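Serine protease pet (Escherichia coli, PDB 4OM9) is a secreted autotransporter enterotoxin of enteroaggregative strains whose passenger domain joins a serine protease to a long beta-helix, probably cleaving host proteins such as alpha-fodrin. Local coordinates at residues I655-I669 and S676-N690. Sequence-based numbering, arbitrary orientation.
Sequences IMATDGSISIGDKAI and SSLDRTALTIHKGAN
Two successive coils of the right-handed parallel beta-helix of the passenger domain stack here, residues 655-669 against 676-690, so that Met656 lies beside Ser677 and Ile662 beside Leu683. The evidence is a ladder in register: strands 655-658 and 676-679 run parallel, their axes 4.7 Å apart, and strands 661-664 and 682-685 pair in the same parallel sense. Backbone bonds alternate between the coils, for example Ala657 N to Ser677 O and Thr684 N to Ile662 O.

Inside the coil, aliphatic side chains form a buried layer. Leu683 CD1 packs on Ile662 CG2 at 3.6 Å, and Leu678 CD1 reaches Ile662 CD1, the two side chains crossing at about a right angle; this links strand 676-679 of one coil to strand 661-664 of the coil before it, across the corner. Farther along, Ile664 CG2 meets Ala689 CB at 3.7 Å, while Ile664 and Ile685 both also touch Val691.

At the corner between the strands, Thr681 divides its branches. With OG1 anti to its carbonyl carbon (chi1 -66°), the hydroxyl donates to Asp659 O at 2.8 Å, and CG2 lies against Ala657 CB in the interior. Outside the same corner, Arg680 runs alongside Asp659 in a salt bridge: NH2 donates to Asp659 OD2 at 3.1 Å, supplemented by a weak bond from NE to OD1. The carboxylate and guanidinium planes are 63° apart, so the pair is not a coplanar fork. Arg680 NH1 also bridges to Asp679 OD2, while Asp679 OD1 is hydrogen-bonded to Thr700 OG1 of the next coil.

Type II turns at 665-668 and 686-689 stack at the next corner along the chain, where Lys667 N donates to Gly688 O at 2.7 Å, standing 53° out of the carbonyl plane.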
ATOM      1  N   ILE A 655       1.994  20.373  -8.158  1.00 37.44           N
ATOM      2  CA  ILE A 655       3.266  20.189  -8.849  1.00 35.11           C
ATOM      3  C   ILE A 655       3.923  21.512  -9.304  1.00 38.98           C
ATOM      4  O   ILE A 655       3.384  22.265 -10.141  1.00 39.00           O
ATOM      5  CB  ILE A 655       3.092  19.266 -10.081  1.00 34.51           C
ATOM      6  CG1 ILE A 655       2.375  17.955  -9.693  1.00 34.22           C
ATOM      7  CG2 ILE A 655       4.436  18.992 -10.732  1.00 34.19           C
ATOM      8  CD1 ILE A 655       2.477  16.827 -10.723  1.00 33.78           C
ATOM      9  N   MET A 656       5.095  21.789  -8.742  1.00 44.75           N
ATOM     10  CA  MET A 656       5.953  22.871  -9.216  1.00 45.73           C
ATOM     11  C   MET A 656       7.167  22.276  -9.907  1.00 42.30           C
ATOM     12  O   MET A 656       8.010  21.647  -9.267  1.00 42.32           O
ATOM     13  CB  MET A 656       6.409  23.769  -8.069  1.00 45.21           C
ATOM     14  CG  MET A 656       5.305  24.221  -7.161  1.00 53.97           C
ATOM     15  SD  MET A 656       5.929  24.879  -5.601  1.00 79.80           S
ATOM     16  CE  MET A 656       4.395  25.348  -4.793  1.00 70.58           C
ATOM     17  N   ALA A 657       7.279  22.501 -11.205  1.00 35.87           N
ATOM     18  CA  ALA A 657       8.313  21.846 -11.986  1.00 35.67           C
ATOM     19  C   ALA A 657       9.046  22.815 -12.920  1.00 37.76           C
ATOM     20  O   ALA A 657       8.493  23.802 -13.375  1.00 39.24           O
ATOM     21  CB  ALA A 657       7.696  20.677 -12.792  1.00 34.97           C
ATOM     22  N   THR A 658      10.302  22.514 -13.198  1.00 42.31           N
ATOM     23  CA  THR A 658      11.072  23.253 -14.179  1.00 44.20           C
ATOM     24  C   THR A 658      11.694  22.225 -15.122  1.00 50.70           C
ATOM     25  O   THR A 658      12.363  21.294 -14.666  1.00 45.96           O
ATOM     26  CB  THR A 658      12.164  24.129 -13.513  1.00 52.34           C
ATOM     27  OG1 THR A 658      11.545  25.152 -12.722  1.00 55.62           O
ATOM     28  CG2 THR A 658      13.052  24.783 -14.563  1.00 53.78           C
ATOM     29  N   ASP A 659      11.445  22.381 -16.422  1.00 42.28           N
ATOM     30  CA  ASP A 659      11.876  21.408 -17.430  1.00 41.56           C
ATOM     31  C   ASP A 659      11.433  19.971 -17.136  1.00 38.37           C
ATOM     32  O   ASP A 659      10.452  19.754 -16.430  1.00 35.71           O
ATOM     33  CB  ASP A 659      13.387  21.471 -17.579  1.00 40.85           C
ATOM     34  CG  ASP A 659      13.862  22.844 -18.052  1.00 48.31           C
ATOM     35  OD1 ASP A 659      13.354  23.335 -19.088  1.00 45.91           O
ATOM     36  OD2 ASP A 659      14.722  23.440 -17.377  1.00 49.60           O
ATOM     37  N   GLY A 660      12.154  19.000 -17.694  1.00 37.73           N
ATOM     38  CA  GLY A 660      11.813  17.589 -17.559  1.00 36.82           C
ATOM     39  C   GLY A 660      10.519  17.283 -18.301  1.00 42.65           C
ATOM     40  O   GLY A 660      10.232  17.893 -19.347  1.00 40.50           O
ATOM     41  N   SER A 661       9.682  16.415 -17.729  1.00 42.56           N
ATOM     42  CA  SER A 661       8.337  16.176 -18.250  1.00 43.40           C
ATOM     43  C   SER A 661       7.407  15.475 -17.246  1.00 40.18           C
ATOM     44  O   SER A 661       7.869  14.892 -16.270  1.00 38.78           O
ATOM     45  CB  SER A 661       8.430  15.363 -19.541  1.00 41.38           C
ATOM     46  OG  SER A 661       9.010  14.102 -19.278  1.00 44.85           O
ATOM     47  N   ILE A 662       6.100  15.548 -17.499  1.00 36.07           N
ATOM     48  CA  ILE A 662       5.118  14.891 -16.655  1.00 37.64           C
ATOM     49  C   ILE A 662       4.206  14.010 -17.494  1.00 40.12           C
ATOM     50  O   ILE A 662       3.765  14.405 -18.583  1.00 42.69           O
ATOM     51  CB  ILE A 662       4.249  15.905 -15.857  1.00 33.80           C
ATOM     52  CG1 ILE A 662       5.121  16.804 -14.989  1.00 33.73           C
ATOM     53  CG2 ILE A 662       3.244  15.169 -14.983  1.00 33.64           C
ATOM     54  CD1 ILE A 662       4.330  17.888 -14.242  1.00 33.92           C
ATOM     55  N   SER A 663       3.909  12.819 -16.985  1.00 41.91           N
ATOM     56  CA  SER A 663       3.115  11.852 -17.724  1.00 43.05           C
ATOM     57  C   SER A 663       2.103  11.213 -16.796  1.00 42.11           C
ATOM     58  O   SER A 663       2.442  10.776 -15.694  1.00 42.60           O
ATOM     59  CB  SER A 663       4.011  10.793 -18.344  1.00 42.19           C
ATOM     60  OG  SER A 663       3.272   9.887 -19.109  1.00 48.80           O
ATOM     61  N   ILE A 664       0.853  11.161 -17.236  1.00 36.53           N
ATOM     62  CA  ILE A 664      -0.200  10.561 -16.437  1.00 35.08           C
ATOM     63  C   ILE A 664      -0.829   9.442 -17.252  1.00 41.48           C
ATOM     64  O   ILE A 664      -1.380   9.671 -18.331  1.00 46.77           O
ATOM     65  CB  ILE A 664      -1.231  11.610 -16.003  1.00 36.41           C
ATOM     66  CG1 ILE A 664      -0.495  12.730 -15.251  1.00 36.30           C
ATOM     67  CG2 ILE A 664      -2.309  10.979 -15.138  1.00 35.75           C
ATOM     68  CD1 ILE A 664      -1.378  13.797 -14.656  1.00 38.15           C
ATOM     69  N   GLY A 665      -0.699   8.220 -16.747  1.00 35.79           N
ATOM     70  CA  GLY A 665      -1.064   7.051 -17.510  1.00 36.59           C
ATOM     71  C   GLY A 665      -2.383   6.396 -17.137  1.00 37.80           C
ATOM     72  O   GLY A 665      -3.101   6.839 -16.242  1.00 39.24           O
ATOM     73  N   ASP A 666      -2.693   5.328 -17.856  1.00 42.31           N
ATOM     74  CA  ASP A 666      -3.948   4.611 -17.702  1.00 44.49           C
ATOM     75  C   ASP A 666      -4.261   4.245 -16.243  1.00 44.55           C
ATOM     76  O   ASP A 666      -3.380   3.826 -15.492  1.00 45.74           O
ATOM     77  CB  ASP A 666      -3.920   3.355 -18.575  1.00 47.40           C
ATOM     78  CG  ASP A 666      -5.283   2.716 -18.712  1.00 52.54           C
ATOM     79  OD1 ASP A 666      -6.288   3.397 -18.419  1.00 49.90           O
ATOM     80  OD2 ASP A 666      -5.348   1.534 -19.107  1.00 64.74           O
ATOM     81  N   LYS A 667      -5.517   4.463 -15.856  1.00 43.78           N
ATOM     82  CA  LYS A 667      -6.056   4.110 -14.539  1.00 47.62           C
ATOM     83  C   LYS A 667      -5.570   5.010 -13.384  1.00 47.68           C
ATOM     84  O   LYS A 667      -6.056   4.880 -12.263  1.00 45.45           O
ATOM     85  CB  LYS A 667      -5.760   2.635 -14.221  1.00 51.37           C
ATOM     86  CG  LYS A 667      -6.464   1.655 -15.168  1.00 53.51           C
ATOM     87  CD  LYS A 667      -6.294   0.199 -14.722  1.00 59.86           C
ATOM     88  CE  LYS A 667      -7.158  -0.752 -15.561  1.00 63.52           C
ATOM     89  NZ  LYS A 667      -6.903  -0.596 -17.024  1.00 58.27           N
ATOM     90  N   ALA A 668      -4.650   5.933 -13.656  1.00 42.23           N
ATOM     91  CA  ALA A 668      -4.244   6.903 -12.639  1.00 43.06           C
ATOM     92  C   ALA A 668      -5.368   7.902 -12.352  1.00 42.38           C
ATOM     93  O   ALA A 668      -6.084   8.328 -13.252  1.00 42.82           O
ATOM     94  CB  ALA A 668      -2.972   7.644 -13.067  1.00 37.41           C
ATOM     95  N   ILE A 669      -5.523   8.262 -11.084  1.00 44.54           N
ATOM     96  CA  ILE A 669      -6.467   9.296 -10.690  1.00 41.61           C
ATOM     97  C   ILE A 669      -5.736  10.397  -9.937  1.00 39.68           C
ATOM     98  O   ILE A 669      -5.350  10.231  -8.768  1.00 40.72           O
ATOM     99  CB  ILE A 669      -7.598   8.745  -9.822  1.00 44.48           C
ATOM    100  CG1 ILE A 669      -8.325   7.624 -10.569  1.00 47.32           C
ATOM    101  CG2 ILE A 669      -8.551   9.867  -9.436  1.00 40.19           C
ATOM    102  CD1 ILE A 669      -9.482   7.019  -9.812  1.00 46.88           C
ATOM    103  N   SER A 676      -0.441  24.524  -9.106  1.00 48.93           N
ATOM    104  CA  SER A 676       0.591  23.930  -9.949  1.00 46.59           C
ATOM    105  C   SER A 676       1.214  24.938 -10.917  1.00 48.89           C
ATOM    106  O   SER A 676       0.521  25.728 -11.566  1.00 51.19           O
ATOM    107  CB  SER A 676       0.022  22.744 -10.735  1.00 43.91           C
ATOM    108  OG  SER A 676      -0.108  21.608  -9.904  1.00 41.56           O
ATOM    109  N   SER A 677       2.535  24.882 -11.015  1.00 42.70           N
ATOM    110  CA  SER A 677       3.280  25.775 -11.875  1.00 47.35           C
ATOM    111  C   SER A 677       4.311  25.001 -12.704  1.00 46.33           C
ATOM    112  O   SER A 677       5.282  24.470 -12.174  1.00 43.91           O
ATOM    113  CB  SER A 677       3.947  26.860 -11.028  1.00 54.02           C
ATOM    114  OG  SER A 677       5.286  27.071 -11.440  1.00 54.49           O
ATOM    115  N   LEU A 678       4.077  24.918 -14.006  1.00 40.34           N
ATOM    116  CA  LEU A 678       4.973  24.214 -14.913  1.00 36.19           C
ATOM    117  C   LEU A 678       5.681  25.200 -15.853  1.00 39.79           C
ATOM    118  O   LEU A 678       5.042  25.918 -16.638  1.00 40.25           O
ATOM    119  CB  LEU A 678       4.204  23.178 -15.722  1.00 35.73           C
ATOM    120  CG  LEU A 678       3.775  21.826 -15.137  1.00 35.49           C
ATOM    121  CD1 LEU A 678       3.757  21.778 -13.601  1.00 35.17           C
ATOM    122  CD2 LEU A 678       2.427  21.377 -15.702  1.00 35.22           C
ATOM    123  N   ASP A 679       7.004  25.251 -15.764  1.00 46.54           N
ATOM    124  CA  ASP A 679       7.775  26.134 -16.625  1.00 45.15           C
ATOM    125  C   ASP A 679       8.648  25.321 -17.555  1.00 44.41           C
ATOM    126  O   ASP A 679       9.615  24.720 -17.114  1.00 45.07           O
ATOM    127  CB  ASP A 679       8.627  27.092 -15.801  1.00 43.27           C
ATOM    128  CG  ASP A 679       9.374  28.088 -16.669  1.00 48.28           C
ATOM    129  OD1 ASP A 679       9.017  28.225 -17.853  1.00 49.09           O
ATOM    130  OD2 ASP A 679      10.322  28.738 -16.170  1.00 50.48           O
ATOM    131  N   ARG A 680       8.305  25.316 -18.841  1.00 45.40           N
ATOM    132  CA  ARG A 680       8.982  24.483 -19.834  1.00 45.04           C
ATOM    133  C   ARG A 680       8.805  23.014 -19.459  1.00 42.08           C
ATOM    134  O   ARG A 680       9.645  22.167 -19.744  1.00 48.81           O
ATOM    135  CB  ARG A 680      10.466  24.863 -19.946  1.00 48.41           C
ATOM    136  CG  ARG A 680      10.687  26.370 -20.027  1.00 47.02           C
ATOM    137  CD  ARG A 680      12.131  26.752 -20.304  1.00 47.85           C
ATOM    138  NE  ARG A 680      13.058  26.315 -19.261  1.00 53.08           N
ATOM    139  CZ  ARG A 680      13.202  26.908 -18.079  1.00 58.24           C
ATOM    140  NH1 ARG A 680      12.467  27.959 -17.752  1.00 59.76           N
ATOM    141  NH2 ARG A 680      14.081  26.444 -17.213  1.00 56.44           N
ATOM    142  N   THR A 681       7.684  22.726 -18.816  1.00 37.31           N
ATOM    143  CA  THR A 681       7.405  21.383 -18.350  1.00 37.13           C
ATOM    144  C   THR A 681       6.182  20.749 -19.026  1.00 35.61           C
ATOM    145  O   THR A 681       5.049  20.958 -18.600  1.00 38.95           O
ATOM    146  CB  THR A 681       7.231  21.358 -16.796  1.00 41.21           C
ATOM    147  OG1 THR A 681       8.484  21.687 -16.163  1.00 38.62           O
ATOM    148  CG2 THR A 681       6.748  19.965 -16.303  1.00 36.61           C
ATOM    149  N   ALA A 682       6.425  19.953 -20.065  1.00 45.06           N
ATOM    150  CA  ALA A 682       5.336  19.371 -20.850  1.00 46.54           C
ATOM    151  C   ALA A 682       4.502  18.339 -20.073  1.00 51.39           C
ATOM    152  O   ALA A 682       5.043  17.443 -19.421  1.00 50.33           O
ATOM    153  CB  ALA A 682       5.886  18.739 -22.116  1.00 52.01           C
ATOM    154  N   LEU A 683       3.181  18.477 -20.167  1.00 42.11           N
ATOM    155  CA  LEU A 683       2.251  17.617 -19.457  1.00 41.28           C
ATOM    156  C   LEU A 683       1.449  16.748 -20.411  1.00 45.69           C
ATOM    157  O   LEU A 683       0.692  17.263 -21.239  1.00 48.98           O
ATOM    158  CB  LEU A 683       1.298  18.454 -18.604  1.00 35.87           C
ATOM    159  CG  LEU A 683       0.166  17.648 -17.949  1.00 38.02           C
ATOM    160  CD1 LEU A 683       0.713  16.474 -17.167  1.00 39.01           C
ATOM    161  CD2 LEU A 683      -0.668  18.526 -17.049  1.00 35.71           C
ATOM    162  N   THR A 684       1.593  15.432 -20.291  1.00 54.03           N
ATOM    163  CA  THR A 684       0.855  14.529 -21.166  1.00 54.73           C
ATOM    164  C   THR A 684      -0.076  13.616 -20.390  1.00 56.51           C
ATOM    165  O   THR A 684       0.365  12.797 -19.593  1.00 59.70           O
ATOM    166  CB  THR A 684       1.795  13.666 -22.025  1.00 54.84           C
ATOM    167  OG1 THR A 684       2.558  14.515 -22.892  1.00 54.53           O
ATOM    168  CG2 THR A 684       0.984  12.703 -22.886  1.00 57.20           C
ATOM    169  N   ILE A 685      -1.374  13.766 -20.644  1.00 40.88           N
ATOM    170  CA  ILE A 685      -2.404  12.956 -19.997  1.00 41.71           C
ATOM    171  C   ILE A 685      -2.865  11.878 -20.959  1.00 45.84           C
ATOM    172  O   ILE A 685      -3.504  12.181 -21.962  1.00 50.41           O
ATOM    173  CB  ILE A 685      -3.582  13.830 -19.550  1.00 37.70           C
ATOM    174  CG1 ILE A 685      -3.068  14.894 -18.570  1.00 36.90           C
ATOM    175  CG2 ILE A 685      -4.667  12.991 -18.939  1.00 38.24           C
ATOM    176  CD1 ILE A 685      -4.128  15.806 -18.000  1.00 37.31           C
ATOM    177  N   HIS A 686      -2.509  10.627 -20.677  1.00 48.29           N
ATOM    178  CA  HIS A 686      -2.780   9.525 -21.604  1.00 47.98           C
ATOM    179  C   HIS A 686      -4.199   8.978 -21.491  1.00 50.23           C
ATOM    180  O   HIS A 686      -4.917   9.263 -20.534  1.00 47.76           O
ATOM    181  CB  HIS A 686      -1.804   8.367 -21.387  1.00 46.80           C
ATOM    182  CG  HIS A 686      -0.376   8.694 -21.700  1.00 48.00           C
ATOM    183  ND1 HIS A 686       0.143   8.616 -22.971  1.00 49.48           N
ATOM    184  CD2 HIS A 686       0.649   9.067 -20.893  1.00 43.34           C
ATOM    185  CE1 HIS A 686       1.427   8.939 -22.942  1.00 47.54           C
ATOM    186  NE2 HIS A 686       1.757   9.212 -21.693  1.00 45.26           N
ATOM    187  N   LYS A 687      -4.575   8.170 -22.479  1.00 60.41           N
ATOM    188  CA  LYS A 687      -5.885   7.530 -22.519  1.00 62.50           C
ATOM    189  C   LYS A 687      -6.083   6.638 -21.301  1.00 58.08           C
ATOM    190  O   LYS A 687      -5.232   5.800 -20.980  1.00 58.27           O
ATOM    191  CB  LYS A 687      -6.043   6.720 -23.809  1.00 63.39           C
ATOM    192  CG  LYS A 687      -7.377   5.999 -23.958  1.00 68.38           C
ATOM    193  CD  LYS A 687      -7.571   5.506 -25.395  1.00 79.33           C
ATOM    194  CE  LYS A 687      -8.864   4.714 -25.569  1.00 87.54           C
ATOM    195  NZ  LYS A 687     -10.076   5.553 -25.370  1.00 84.56           N
ATOM    196  N   GLY A 688      -7.202   6.839 -20.614  1.00 49.67           N
ATOM    197  CA  GLY A 688      -7.485   6.090 -19.408  1.00 50.56           C
ATOM    198  C   GLY A 688      -7.142   6.767 -18.085  1.00 52.90           C
ATOM    199  O   GLY A 688      -7.300   6.151 -17.027  1.00 48.53           O
ATOM    200  N   ALA A 689      -6.695   8.023 -18.131  1.00 45.77           N
ATOM    201  CA  ALA A 689      -6.425   8.778 -16.909  1.00 41.59           C
ATOM    202  C   ALA A 689      -7.564   9.743 -16.564  1.00 47.41           C
ATOM    203  O   ALA A 689      -8.264  10.235 -17.450  1.00 49.81           O
ATOM    204  CB  ALA A 689      -5.109   9.545 -17.038  1.00 38.52           C
ATOM    205  N   ASN A 690      -7.740   9.997 -15.268  1.00 51.09           N
ATOM    206  CA  ASN A 690      -8.684  10.994 -14.760  1.00 47.23           C
ATOM    207  C   ASN A 690      -7.956  12.073 -13.983  1.00 45.42           C
ATOM    208  O   ASN A 690      -7.478  11.844 -12.868  1.00 47.03           O
ATOM    209  CB  ASN A 690      -9.745  10.366 -13.852  1.00 52.68           C
ATOM    210  CG  ASN A 690     -10.533   9.287 -14.533  1.00 61.06           C
ATOM    211  OD1 ASN A 690     -10.503   9.159 -15.757  1.00 63.19           O
ATOM    212  ND2 ASN A 690     -11.265   8.502 -13.744  1.00 64.90           N
TER
HETATM  213  O   HOH W   1       4.768  15.086 -21.201  1.00 45.30           O